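MutT/NUDIX family protein (Bacillus thuringiensis str. Al Hakam, PDB 3ID9) probably hydrolyses a nucleoside diphosphate linked to another moiety, as MutT/NUDIX family enzymes do, although its own substrate is not established. Local coordinates at residues 22-27 with 53-58; 29-34 with 127-132; 37-42 with 71-76; 75-80 with 100-105; 79-84 with 150-155. One frame throughout, in Å; residues are numbered along the deposited sequence.

All five contacts involve one mixed, curled beta sheet. Interaction 1 pairs strand 23-32 with the end of strand 48-54, where the Nudix box begins, and interaction 3, about 17 Å away between centres, packs the closing residues of that box on strand 35-40; helix 61-72, where relatives carry metal-binding glutamates, runs between them. Interactions 3 and 4 share Leu75 and Glu76, the passage from helix to hairpin. Interaction 5 continues strand 77-88 past interaction 4 (centres about 13 Å apart), and interactions 1, 4 and 5 all touch the second subunit. Interaction 2, about 25 Å from interaction 1 between centres, closes the far end of strand 23-32.

Interaction 1 of 5, residues 22-27 with 53-58; sequences MQVRVT and GRVENG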
# COMPACT_ATOMS: atom_id res chain seq x y z
N MSE B 22 8.20 -3.56 14.18
CA MSE B 22 7.82 -2.71 13.01
C MSE B 22 7.50 -1.25 13.31
O MSE B 22 6.83 -0.93 14.29
CB MSE B 22 6.62 -3.30 12.28
CG MSE B 22 6.97 -4.28 11.19
SE MSE B 22 6.01 -3.84 9.57
CE MSE B 22 7.50 -3.28 8.47
N GLN B 23 7.99 -0.37 12.43
CA GLN B 23 7.73 1.06 12.54
C GLN B 23 7.09 1.47 11.23
O GLN B 23 7.65 1.23 10.16
CB GLN B 23 9.02 1.84 12.75
CG GLN B 23 8.82 3.35 12.66
CD GLN B 23 10.12 4.14 12.83
OE1 GLN B 23 11.07 3.98 12.06
NE2 GLN B 23 10.14 5.01 13.84
N VAL B 24 5.91 2.07 11.30
CA VAL B 24 5.21 2.50 10.10
C VAL B 24 5.14 4.01 9.97
O VAL B 24 4.78 4.72 10.92
CB VAL B 24 3.78 1.93 10.06
CG1 VAL B 24 3.15 2.22 8.71
CG2 VAL B 24 3.81 0.44 10.34
N ARG B 25 5.47 4.51 8.79
CA ARG B 25 5.44 5.95 8.52
C ARG B 25 4.58 6.30 7.34
O ARG B 25 4.63 5.65 6.29
CB ARG B 25 6.86 6.47 8.29
CG ARG B 25 7.64 6.58 9.58
CD ARG B 25 9.08 6.99 9.40
NE ARG B 25 9.65 7.21 10.73
CZ ARG B 25 9.35 8.26 11.50
NH1 ARG B 25 8.50 9.18 11.06
NH2 ARG B 25 9.87 8.35 12.71
N VAL B 26 3.77 7.34 7.52
CA VAL B 26 2.89 7.83 6.47
C VAL B 26 3.38 9.20 6.00
O VAL B 26 3.96 9.96 6.78
CB VAL B 26 1.44 7.98 6.96
CG1 VAL B 26 0.84 6.61 7.19
CG2 VAL B 26 1.40 8.80 8.24
N THR B 27 3.17 9.49 4.73
CA THR B 27 3.57 10.77 4.16
C THR B 27 2.41 11.26 3.32
O THR B 27 1.77 10.48 2.62
CB THR B 27 4.82 10.62 3.26
OG1 THR B 27 5.97 10.41 4.08
CG2 THR B 27 5.03 11.86 2.40
N GLY B 53 4.66 11.36 9.38
CA GLY B 53 5.14 10.98 10.68
C GLY B 53 4.88 9.52 11.01
O GLY B 53 4.36 8.75 10.20
N ARG B 54 5.25 9.15 12.23
CA ARG B 54 5.09 7.79 12.72
C ARG B 54 3.63 7.44 13.00
O ARG B 54 2.87 8.25 13.53
CB ARG B 54 5.89 7.62 14.01
CG ARG B 54 6.88 6.47 14.01
CD ARG B 54 6.76 5.66 15.29
NE ARG B 54 6.47 6.50 16.44
CZ ARG B 54 5.82 6.09 17.52
NH1 ARG B 54 5.39 4.84 17.60
NH2 ARG B 54 5.57 6.94 18.52
N VAL B 55 3.24 6.24 12.62
CA VAL B 55 1.89 5.77 12.89
C VAL B 55 1.95 5.28 14.34
O VAL B 55 2.70 4.36 14.65
CB VAL B 55 1.51 4.62 11.93
CG1 VAL B 55 0.16 4.03 12.32
CG2 VAL B 55 1.48 5.14 10.51
N GLU B 56 1.20 5.92 15.22
CA GLU B 56 1.21 5.54 16.63
C GLU B 56 0.37 4.30 16.95
O GLU B 56 -0.66 4.05 16.32
CB GLU B 56 0.74 6.73 17.48
CG GLU B 56 1.52 8.00 17.18
CD GLU B 56 1.14 9.17 18.08
OE1 GLU B 56 -0.07 9.40 18.30
OE2 GLU B 56 2.07 9.87 18.55
N ASN B 57 0.83 3.54 17.93
CA ASN B 57 0.17 2.30 18.33
C ASN B 57 -1.36 2.40 18.42
O ASN B 57 -1.90 3.28 19.10
CB ASN B 57 0.74 1.81 19.66
CG ASN B 57 0.25 0.43 20.03
OD1 ASN B 57 -0.90 0.26 20.45
ND2 ASN B 57 1.11 -0.57 19.86
N GLY B 58 -2.03 1.51 17.71
CA GLY B 58 -3.48 1.50 17.72
C GLY B 58 -4.14 2.35 16.65
O GLY B 58 -5.37 2.33 16.50
O HOH W 1 4.76 2.65 13.91
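Val24 and Val55 pack side by side, Val24 CG1 and Val55 CG2 3.8 Å apart, where the first residues of the Nudix box run antiparallel to strand 23-27. Val55 CG2 also meets Val26 CG1 at 3.7 Å, the two side chains crossing at about a right angle; this methyl, anti to its own carbonyl carbon, is the branch turned to both valines. On the face carrying Arg25 and Arg54, the CG of Arg54 lies over one face of the Arg25 guanidinium, offset toward its rim, and the amide end of Gln23 crosses the same chain, Gln23 NE2 to Arg54 CG 3.6 Å.

The backbone holds these groups in register. Val26 and Gly53 form a hydrogen-bonded pair, Val26 N to Gly53 O 3.1 Å and Gly53 N to Val26 O 3.0 Å, while Arg25 and Arg54 form the adjacent non-hydrogen-bonded pair. Beyond them Val55 N gives a 2.8 Å bond to Val24 O, at 165°. Further out, Leu61 and Ala64 of helix 61-72 cover Val55, and Arg67 of that helix binds Arg54 O. One water links the two segments, accepting from Val24 N at 2.9 Å and donating to Val55 O at 2.8 Å.

Interaction 2 of 5, residues 29-34 with 127-132; sequences ILIEDE and VPINEL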
# COMPACT_ATOMS: atom_id res chain seq x y z
N ILE B 29 0.72 13.81 0.39
CA ILE B 29 0.98 14.57 -0.81
C ILE B 29 -0.34 15.20 -1.25
O ILE B 29 -1.19 14.55 -1.87
CB ILE B 29 1.57 13.67 -1.92
CG1 ILE B 29 3.00 13.29 -1.52
CG2 ILE B 29 1.56 14.40 -3.25
CD1 ILE B 29 3.80 12.59 -2.58
N LEU B 30 -0.49 16.47 -0.87
CA LEU B 30 -1.69 17.24 -1.17
C LEU B 30 -1.34 18.20 -2.29
O LEU B 30 -0.61 19.18 -2.10
CB LEU B 30 -2.14 18.00 0.08
CG LEU B 30 -3.56 18.57 0.14
CD1 LEU B 30 -3.78 19.24 1.49
CD2 LEU B 30 -3.78 19.57 -0.99
N ILE B 31 -1.87 17.90 -3.47
CA ILE B 31 -1.62 18.70 -4.67
C ILE B 31 -2.84 19.53 -5.05
O ILE B 31 -3.97 19.03 -5.06
CB ILE B 31 -1.27 17.79 -5.86
CG1 ILE B 31 -0.03 16.97 -5.53
CG2 ILE B 31 -1.06 18.63 -7.11
CD1 ILE B 31 0.20 15.81 -6.49
N GLU B 32 -2.59 20.80 -5.35
CA GLU B 32 -3.63 21.73 -5.77
C GLU B 32 -2.96 22.70 -6.74
O GLU B 32 -1.90 23.25 -6.44
CB GLU B 32 -4.23 22.48 -4.57
CG GLU B 32 -5.23 21.66 -3.77
CD GLU B 32 -5.93 22.46 -2.68
OE1 GLU B 32 -5.93 23.70 -2.76
OE2 GLU B 32 -6.49 21.85 -1.73
N ASP B 33 -3.57 22.87 -7.91
CA ASP B 33 -3.05 23.75 -8.94
C ASP B 33 -1.60 23.41 -9.26
O ASP B 33 -0.75 24.29 -9.35
CB ASP B 33 -3.13 25.21 -8.51
CG ASP B 33 -4.50 25.59 -7.97
OD1 ASP B 33 -5.51 25.25 -8.63
OD2 ASP B 33 -4.55 26.22 -6.89
N GLU B 34 -1.33 22.12 -9.43
CA GLU B 34 0.01 21.64 -9.77
C GLU B 34 1.08 22.01 -8.74
O GLU B 34 2.26 22.07 -9.07
CB GLU B 34 0.42 22.17 -11.14
CG GLU B 34 -0.48 21.72 -12.28
CD GLU B 34 -0.16 22.43 -13.59
OE1 GLU B 34 -0.31 23.68 -13.64
OE2 GLU B 34 0.25 21.75 -14.55
N VAL B 127 4.41 24.52 -3.14
CA VAL B 127 5.45 24.62 -4.15
C VAL B 127 5.10 23.92 -5.47
O VAL B 127 4.68 22.78 -5.48
CB VAL B 127 6.79 24.05 -3.62
CG1 VAL B 127 7.83 24.05 -4.73
CG2 VAL B 127 7.28 24.90 -2.45
N PRO B 128 5.27 24.63 -6.59
CA PRO B 128 4.96 24.04 -7.90
C PRO B 128 5.76 22.75 -8.04
O PRO B 128 6.94 22.71 -7.68
CB PRO B 128 5.43 25.10 -8.89
CG PRO B 128 5.25 26.38 -8.12
CD PRO B 128 5.78 26.00 -6.75
N ILE B 129 5.12 21.71 -8.57
CA ILE B 129 5.78 20.42 -8.73
C ILE B 129 7.03 20.47 -9.60
O ILE B 129 7.99 19.76 -9.32
CB ILE B 129 4.79 19.38 -9.28
CG1 ILE B 129 3.68 19.15 -8.25
CG2 ILE B 129 5.51 18.06 -9.56
CD1 ILE B 129 2.51 18.38 -8.78
N ASN B 130 7.04 21.31 -10.63
CA ASN B 130 8.22 21.41 -11.49
C ASN B 130 9.35 22.21 -10.83
O ASN B 130 10.31 22.59 -11.51
CB ASN B 130 7.85 22.04 -12.83
CG ASN B 130 7.23 23.43 -12.68
OD1 ASN B 130 7.82 24.34 -12.09
ND2 ASN B 130 6.03 23.60 -13.23
N GLU B 131 9.24 22.46 -9.53
CA GLU B 131 10.28 23.20 -8.81
C GLU B 131 10.78 22.45 -7.58
O GLU B 131 11.61 22.97 -6.84
CB GLU B 131 9.76 24.56 -8.35
CG GLU B 131 9.51 25.56 -9.46
CD GLU B 131 9.15 26.92 -8.92
OE1 GLU B 131 10.00 27.51 -8.21
OE2 GLU B 131 8.03 27.40 -9.18
N LEU B 132 10.27 21.24 -7.37
CA LEU B 132 10.68 20.43 -6.23
C LEU B 132 12.18 20.10 -6.21
O LEU B 132 12.74 19.85 -5.15
CB LEU B 132 9.90 19.12 -6.17
CG LEU B 132 8.56 18.99 -5.42
CD1 LEU B 132 8.34 20.17 -4.47
CD2 LEU B 132 7.43 18.87 -6.42
O HOH W 2 4.14 22.32 -11.43
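Ile129 closes on Glu34 at the tip of a beta hairpin, strands 23-32 and 35-40 joined by a two-residue turn, Asp33-Glu34, in which both residues have left-handed backbone angles. Strand 124-128 turns into its 3-10 segment directly against this tip; Val36 of the returning strand packs on both Ile31 and Ile129, while helix 139-147 reaches Ile31 through Ile145. The tight part is gathered round one carbonyl oxygen. Ile129 N donates to Glu34 O over 2.9 Å, nearly straight at 169° and with the donor tilted slightly from the carbonyl plane. The side chain of the same isoleucine lies against this oxygen as well: Ile129 CG1 is 3.3 Å from Glu34 O, and CD1 runs on to 3.9 Å from Glu34 C. A chi1 of -64° puts CG1 beside the backbone N, and hence near the oxygen that this N binds. Pro128 CA adds a CA-H...O contact to Glu34 O at 3.5 Å.

The rest is loose. Ile31 crosses Ile129 at about a right angle and meets it by methyls alone, Ile31 CG2 to Ile129 CD1 being 3.9 Å. Glu34 lies at the surface, and its carboxylate is directed off the contact. On the solvent side a water donates to Glu34 O at 3.0 Å and accepts from Asn130 N at 3.2 Å.

Interaction 3 of 5, residues 37-42 with 71-76; sequences LLVKQK and EETGLE
Val39 and Thr73 meet methyl to methyl, CG2 to CG2 at 3.5 Å, their side chains crossing at about a right angle, where strand 35-40 packs against the end of the Nudix helix. The apolar contacts form a short row along the strand. Val39 CG2 also lies 3.7 Å from Glu72 O and 4.1 Å from Glu72 CB, so the valine lies against the last helical turn. Two residues back, Leu37 divides its methyls: Leu37 CD1 touches Thr73 CG2 at 4.1 Å, and CD2 reaches Leu75 CD1 at 3.9 Å, the two leucines meeting tip to tip.

The polar bonds of Thr73 stay within the helix end and its exit. Thr73, the first residue to leave helical angles, accepts from Leu75 N at OG1, 3.1 Å away, in an ST turn; the same hydroxyl is bonded to Met69 O one turn earlier. With OG1 held between its backbone N and carbonyl carbon (chi1 82°), CG2 is the branch turned to the valine. Glu72 presents its CB to the strand, and its extended chain carries OE1 to a separate bond with Gly52 N of strand 48-54.

Around this interface, Leu37 and Thr73 both pack on Val124 of strand 124-128, Leu30 of strand 23-32 touches Leu37 and Leu75, and Pro51 of strand 48-54 lies against Glu72. The helix end and the exit from it together pack on strands 23-32, 35-40, 48-54 and 124-128.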
# COMPACT_ATOMS: atom_id res chain seq x y z
N LEU B 37 2.00 20.61 -1.19
CA LEU B 37 2.07 21.19 0.13
C LEU B 37 3.35 20.77 0.86
O LEU B 37 3.55 19.59 1.12
CB LEU B 37 0.85 20.74 0.94
CG LEU B 37 0.54 21.09 2.41
CD1 LEU B 37 1.78 21.51 3.18
CD2 LEU B 37 -0.50 22.18 2.44
N LEU B 38 4.21 21.74 1.18
CA LEU B 38 5.41 21.42 1.95
C LEU B 38 5.26 22.07 3.31
O LEU B 38 4.61 23.10 3.46
CB LEU B 38 6.69 21.92 1.28
CG LEU B 38 7.03 21.29 -0.07
CD1 LEU B 38 8.46 21.71 -0.47
CD2 LEU B 38 6.90 19.76 0.01
N VAL B 39 5.88 21.44 4.29
CA VAL B 39 5.84 21.87 5.67
C VAL B 39 7.28 22.13 6.11
O VAL B 39 8.22 21.57 5.53
CB VAL B 39 5.18 20.75 6.51
CG1 VAL B 39 5.72 20.72 7.91
CG2 VAL B 39 3.67 20.96 6.53
N LYS B 40 7.46 22.98 7.11
CA LYS B 40 8.81 23.26 7.58
C LYS B 40 9.06 22.42 8.82
O LYS B 40 8.27 22.44 9.76
CB LYS B 40 8.95 24.75 7.91
CG LYS B 40 10.37 25.19 8.15
CD LYS B 40 11.10 25.49 6.85
CE LYS B 40 11.45 26.98 6.73
NZ LYS B 40 12.33 27.46 7.84
N GLN B 41 10.16 21.66 8.80
CA GLN B 41 10.55 20.79 9.91
C GLN B 41 11.01 21.57 11.13
O GLN B 41 11.82 22.49 11.03
CB GLN B 41 11.67 19.84 9.48
CG GLN B 41 11.30 18.85 8.39
CD GLN B 41 12.47 17.95 8.00
OE1 GLN B 41 13.50 18.43 7.51
NE2 GLN B 41 12.32 16.64 8.21
N LYS B 42 10.50 21.18 12.30
CA LYS B 42 10.87 21.83 13.55
C LYS B 42 12.11 21.16 14.12
O LYS B 42 12.40 21.26 15.31
CB LYS B 42 9.72 21.74 14.55
CG LYS B 42 8.41 22.31 14.03
CD LYS B 42 7.28 22.19 15.05
CE LYS B 42 7.54 23.06 16.27
NZ LYS B 42 6.42 22.98 17.26
N GLU B 71 -1.66 18.53 12.65
CA GLU B 71 -0.70 19.01 13.64
C GLU B 71 0.36 19.84 12.91
O GLU B 71 0.95 20.74 13.48
CB GLU B 71 -0.01 17.85 14.35
CG GLU B 71 -0.94 16.83 14.99
CD GLU B 71 -0.21 15.80 15.85
OE1 GLU B 71 0.89 15.36 15.45
OE2 GLU B 71 -0.74 15.43 16.92
N GLU B 72 0.58 19.54 11.63
CA GLU B 72 1.59 20.25 10.86
C GLU B 72 1.05 21.29 9.89
O GLU B 72 1.80 22.16 9.45
CB GLU B 72 2.47 19.25 10.10
CG GLU B 72 3.19 18.25 11.01
CD GLU B 72 4.05 17.23 10.26
OE1 GLU B 72 3.51 16.51 9.38
OE2 GLU B 72 5.26 17.14 10.54
N THR B 73 -0.24 21.22 9.55
CA THR B 73 -0.84 22.18 8.61
C THR B 73 -2.23 22.65 9.05
O THR B 73 -2.81 23.54 8.43
CB THR B 73 -1.02 21.56 7.20
OG1 THR B 73 -2.24 20.79 7.18
CG2 THR B 73 0.15 20.65 6.84
N GLY B 74 -2.76 22.05 10.11
CA GLY B 74 -4.07 22.43 10.57
C GLY B 74 -5.21 22.18 9.59
O GLY B 74 -6.34 22.59 9.85
N LEU B 75 -4.93 21.50 8.48
CA LEU B 75 -5.96 21.22 7.47
C LEU B 75 -6.72 19.92 7.71
O LEU B 75 -6.21 19.00 8.35
CB LEU B 75 -5.32 21.12 6.08
CG LEU B 75 -4.61 22.31 5.44
CD1 LEU B 75 -4.07 21.89 4.08
CD2 LEU B 75 -5.59 23.47 5.30
N GLU B 76 -7.94 19.84 7.19
CA GLU B 76 -8.74 18.63 7.29
C GLU B 76 -8.61 17.94 5.94
O GLU B 76 -8.86 18.55 4.90
CB GLU B 76 -10.21 18.96 7.57
CG GLU B 76 -10.49 19.34 9.02
CD GLU B 76 -10.06 18.24 9.99
OE1 GLU B 76 -10.52 17.09 9.84
OE2 GLU B 76 -9.26 18.54 10.90

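Interaction 4 of 5, residues 75-80 with 100-105; sequences LEVKIK and FLLERI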
# COMPACT_ATOMS: atom_id res chain seq x y z
N LEU B 75 -4.93 21.50 8.48
CA LEU B 75 -5.96 21.22 7.47
C LEU B 75 -6.72 19.92 7.71
O LEU B 75 -6.21 19.00 8.35
CB LEU B 75 -5.32 21.12 6.08
CG LEU B 75 -4.61 22.31 5.44
CD1 LEU B 75 -4.07 21.89 4.08
CD2 LEU B 75 -5.59 23.47 5.30
N GLU B 76 -7.94 19.84 7.19
CA GLU B 76 -8.74 18.63 7.29
C GLU B 76 -8.61 17.94 5.94
O GLU B 76 -8.86 18.55 4.90
CB GLU B 76 -10.21 18.96 7.57
CG GLU B 76 -10.49 19.34 9.02
CD GLU B 76 -10.06 18.24 9.99
OE1 GLU B 76 -10.52 17.09 9.84
OE2 GLU B 76 -9.26 18.54 10.90
N VAL B 77 -8.22 16.68 5.94
CA VAL B 77 -8.04 15.97 4.69
C VAL B 77 -8.65 14.58 4.67
O VAL B 77 -9.05 14.04 5.69
CB VAL B 77 -6.54 15.81 4.37
CG1 VAL B 77 -5.85 17.17 4.36
CG2 VAL B 77 -5.88 14.88 5.40
N LYS B 78 -8.73 14.02 3.47
CA LYS B 78 -9.22 12.67 3.29
C LYS B 78 -8.29 12.00 2.28
O LYS B 78 -7.70 12.67 1.43
CB LYS B 78 -10.67 12.65 2.79
CG LYS B 78 -10.85 12.93 1.32
CD LYS B 78 -12.33 12.86 0.96
CE LYS B 78 -12.58 13.24 -0.50
NZ LYS B 78 -14.03 13.22 -0.84
N ILE B 79 -8.14 10.69 2.41
CA ILE B 79 -7.28 9.94 1.51
C ILE B 79 -7.92 9.69 0.15
O ILE B 79 -9.10 9.37 0.06
CB ILE B 79 -6.90 8.59 2.17
CG1 ILE B 79 -6.00 8.86 3.37
CG2 ILE B 79 -6.22 7.67 1.15
CD1 ILE B 79 -5.42 7.63 4.01
N LYS B 80 -7.15 9.88 -0.91
CA LYS B 80 -7.64 9.64 -2.26
C LYS B 80 -7.18 8.25 -2.65
O LYS B 80 -7.98 7.39 -3.00
CB LYS B 80 -7.05 10.65 -3.25
CG LYS B 80 -7.61 12.05 -3.16
CD LYS B 80 -8.38 12.42 -4.43
CE LYS B 80 -7.45 12.57 -5.64
NZ LYS B 80 -6.51 13.72 -5.50
N PHE B 100 0.51 8.78 0.84
CA PHE B 100 -0.88 8.99 0.42
C PHE B 100 -1.13 10.24 -0.41
O PHE B 100 -0.58 11.30 -0.12
CB PHE B 100 -1.80 9.11 1.64
CG PHE B 100 -2.03 7.84 2.39
CD1 PHE B 100 -1.61 7.71 3.71
CD2 PHE B 100 -2.71 6.78 1.79
CE1 PHE B 100 -1.87 6.55 4.42
CE2 PHE B 100 -2.97 5.61 2.49
CZ PHE B 100 -2.55 5.49 3.80
N LEU B 101 -1.95 10.12 -1.45
CA LEU B 101 -2.34 11.28 -2.24
C LEU B 101 -3.52 11.78 -1.43
O LEU B 101 -4.51 11.06 -1.26
CB LEU B 101 -2.81 10.88 -3.64
CG LEU B 101 -1.69 10.65 -4.65
CD1 LEU B 101 -2.28 10.26 -6.00
CD2 LEU B 101 -0.86 11.92 -4.77
N LEU B 102 -3.41 13.00 -0.92
CA LEU B 102 -4.47 13.58 -0.10
C LEU B 102 -5.32 14.60 -0.83
O LEU B 102 -4.92 15.14 -1.86
CB LEU B 102 -3.85 14.24 1.14
CG LEU B 102 -3.09 13.30 2.07
CD1 LEU B 102 -2.35 14.10 3.14
CD2 LEU B 102 -4.08 12.33 2.70
N GLU B 103 -6.50 14.85 -0.28
CA GLU B 103 -7.44 15.83 -0.82
C GLU B 103 -8.03 16.62 0.35
O GLU B 103 -8.35 16.05 1.39
CB GLU B 103 -8.54 15.12 -1.60
CG GLU B 103 -9.57 16.03 -2.21
CD GLU B 103 -10.47 15.30 -3.19
OE1 GLU B 103 -9.97 14.91 -4.27
OE2 GLU B 103 -11.67 15.12 -2.87
N ARG B 104 -8.15 17.93 0.17
CA ARG B 104 -8.71 18.79 1.22
C ARG B 104 -10.22 18.62 1.34
O ARG B 104 -10.91 18.42 0.33
CB ARG B 104 -8.40 20.26 0.93
CG ARG B 104 -7.48 20.92 1.94
CD ARG B 104 -7.70 22.42 2.01
NE ARG B 104 -7.61 23.04 0.69
CZ ARG B 104 -7.96 24.30 0.43
NH1 ARG B 104 -8.43 25.08 1.40
NH2 ARG B 104 -7.84 24.77 -0.81
N ILE B 105 -10.74 18.71 2.56
CA ILE B 105 -12.18 18.61 2.79
C ILE B 105 -12.60 19.69 3.78
O ILE B 105 -11.99 20.76 3.83
CB ILE B 105 -12.57 17.22 3.36
CG1 ILE B 105 -11.83 16.96 4.67
CG2 ILE B 105 -12.27 16.14 2.34
CD1 ILE B 105 -12.24 15.67 5.35
O HOH W 3 -9.57 21.74 5.96
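Glu103 O receives Lys78 N at 2.9 Å and also takes a CA-H...O contact from Val77 CA at 3.3 Å, in the antiparallel hairpin of strands 77-88 and 95-104. Lys78 and Glu103 complete a hydrogen-bonded pair through Glu103 N and Lys78 O, and Lys80 N binds Leu101 O further along. At the other end Ile105 N bonds to Glu76 O over 3.0 Å, with the donor tilted 32° from the carbonyl plane.

On the face carrying Lys78 and Glu103, the Glu103 carboxylate lies between two lysines. Lys78 runs beside it, Lys78 NZ to Glu103 OE2 3.6 Å, whereas the bent chain of Lys80 crosses it, Lys80 NZ to Glu103 OE1 3.9 Å; both salt bridges are long, and probably weak. Lys78 CD also rests on Ile105 CG2 at 3.6 Å. Arg104 is turned the other way, its guanidinium paired with Glu32 and its CD lying on Leu75 CD2.

The face carrying Ile79 and Leu102 is apolar: Met65 and Met69 of the Nudix helix touch Leu102, and Tyr155 of the second subunit meets the Phe100 ring edge-to-face. Ile79 supplies a CH-pi contact: Ile79 CD1 lies 3.4 Å from the centroid of the Phe100 ring, over its face and 7° off the normal.

Interaction 5 of 5, residues 79-84 with 150-155; sequences IKKLLY and ANAGSY
Tyr84 and Ser154 stand on the same face of the sheet as a parallel bridge pair, and the tyrosine presents its ring edge to the serine: Tyr84 CD1 lies 3.6 Å from Ser154 CB, which sits near the ring plane. Tyr84 CG is anti to its backbone N (chi1 -172°), which starts the ring off on the carbonyl side, and the phenol OH goes on to Gln156. Ser154 turns its hydroxyl back within its own segment, OG donating to Asn151 O at 2.7 Å and thereby closing the turn that leads into the strand.

Leu83 starts out on nearly the same side as Tyr84; its CB points away from 150-155, but Leu83 CD1 lies 3.8 Å from Asn151 O. Lys81 lays its extended chain by Ala152, Lys81 CD to Ala152 CB 3.8 Å, and its amine reaches the Ala150 and Ala152 carbonyls of the second subunit. Along the backbone Gly153 N bonds to Leu82 O at 2.9 Å and Ser154 N to Leu83 O at 3.1 Å; in the second the donor stands 44° out of the carbonyl plane. That successive carbonyls are used fits the classic beta bulge of Leu83 and Tyr84 opposite Thr99.

Strand 154-157 thus adds itself to the edge of strand 77-88, whose other side pairs with strand 95-104, while Leu144 of helix 139-147 packs on Leu83, Tyr84 and Ser154.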
# COMPACT_ATOMS: atom_id res chain seq x y z
N ILE B 79 -8.14 10.69 2.41
CA ILE B 79 -7.28 9.94 1.51
C ILE B 79 -7.92 9.69 0.15
O ILE B 79 -9.10 9.37 0.06
CB ILE B 79 -6.90 8.59 2.17
CG1 ILE B 79 -6.00 8.86 3.37
CG2 ILE B 79 -6.22 7.67 1.15
CD1 ILE B 79 -5.42 7.63 4.01
N LYS B 80 -7.15 9.88 -0.91
CA LYS B 80 -7.64 9.64 -2.26
C LYS B 80 -7.18 8.25 -2.65
O LYS B 80 -7.98 7.39 -3.00
CB LYS B 80 -7.05 10.65 -3.25
CG LYS B 80 -7.61 12.05 -3.16
CD LYS B 80 -8.38 12.42 -4.43
CE LYS B 80 -7.45 12.57 -5.64
NZ LYS B 80 -6.51 13.72 -5.50
N LYS B 81 -5.87 8.04 -2.58
CA LYS B 81 -5.29 6.75 -2.92
C LYS B 81 -3.90 6.54 -2.34
O LYS B 81 -3.20 7.48 -1.98
CB LYS B 81 -5.25 6.57 -4.43
CG LYS B 81 -6.48 5.91 -5.01
CD LYS B 81 -6.29 5.61 -6.48
CE LYS B 81 -7.41 4.73 -7.02
NZ LYS B 81 -7.06 4.13 -8.35
N LEU B 82 -3.53 5.27 -2.26
CA LEU B 82 -2.24 4.85 -1.77
C LEU B 82 -1.33 5.09 -2.97
O LEU B 82 -1.55 4.52 -4.05
CB LEU B 82 -2.30 3.36 -1.44
CG LEU B 82 -1.29 2.69 -0.51
CD1 LEU B 82 0.07 3.29 -0.76
CD2 LEU B 82 -1.72 2.87 0.93
N LEU B 83 -0.33 5.94 -2.82
CA LEU B 83 0.53 6.23 -3.95
C LEU B 83 1.78 5.36 -4.03
O LEU B 83 2.16 4.88 -5.11
CB LEU B 83 0.97 7.69 -3.91
CG LEU B 83 2.02 8.04 -4.98
CD1 LEU B 83 1.36 8.03 -6.35
CD2 LEU B 83 2.63 9.41 -4.69
N TYR B 84 2.42 5.15 -2.89
CA TYR B 84 3.67 4.43 -2.89
C TYR B 84 3.92 3.76 -1.55
O TYR B 84 3.69 4.35 -0.50
CB TYR B 84 4.78 5.43 -3.21
CG TYR B 84 6.14 4.84 -3.44
CD1 TYR B 84 6.49 4.30 -4.68
CD2 TYR B 84 7.11 4.87 -2.44
CE1 TYR B 84 7.77 3.80 -4.91
CE2 TYR B 84 8.39 4.37 -2.66
CZ TYR B 84 8.72 3.84 -3.90
OH TYR B 84 10.00 3.38 -4.12
N ALA B 150 -2.27 8.20 -11.70
CA ALA B 150 -1.84 7.21 -12.68
C ALA B 150 -0.75 6.29 -12.10
O ALA B 150 -0.59 5.15 -12.54
CB ALA B 150 -1.33 7.91 -13.93
N ASN B 151 -0.01 6.79 -11.13
CA ASN B 151 1.05 6.01 -10.52
C ASN B 151 0.63 5.41 -9.19
O ASN B 151 1.46 4.87 -8.46
CB ASN B 151 2.31 6.87 -10.33
CG ASN B 151 2.88 7.35 -11.64
OD1 ASN B 151 2.80 6.66 -12.66
ND2 ASN B 151 3.49 8.53 -11.63
N ALA B 152 -0.65 5.51 -8.87
CA ALA B 152 -1.17 4.96 -7.63
C ALA B 152 -0.84 3.46 -7.54
O ALA B 152 -0.75 2.78 -8.57
CB ALA B 152 -2.68 5.16 -7.56
N GLY B 153 -0.67 2.95 -6.33
CA GLY B 153 -0.36 1.54 -6.15
C GLY B 153 1.07 1.12 -6.47
O GLY B 153 1.31 -0.06 -6.75
N SER B 154 2.01 2.06 -6.43
CA SER B 154 3.41 1.74 -6.71
C SER B 154 4.03 1.11 -5.47
O SER B 154 3.69 1.46 -4.34
CB SER B 154 4.19 3.00 -7.08
OG SER B 154 3.77 3.51 -8.33
N TYR B 155 4.96 0.19 -5.69
CA TYR B 155 5.61 -0.49 -4.58
C TYR B 155 7.08 -0.77 -4.84
O TYR B 155 7.51 -0.92 -5.98
CB TYR B 155 4.91 -1.81 -4.28
CG TYR B 155 5.74 -2.74 -3.42
CD1 TYR B 155 5.78 -2.59 -2.03
CD2 TYR B 155 6.55 -3.71 -4.00
CE1 TYR B 155 6.61 -3.38 -1.25
CE2 TYR B 155 7.38 -4.51 -3.22
CZ TYR B 155 7.41 -4.34 -1.85
OH TYR B 155 8.23 -5.14 -1.09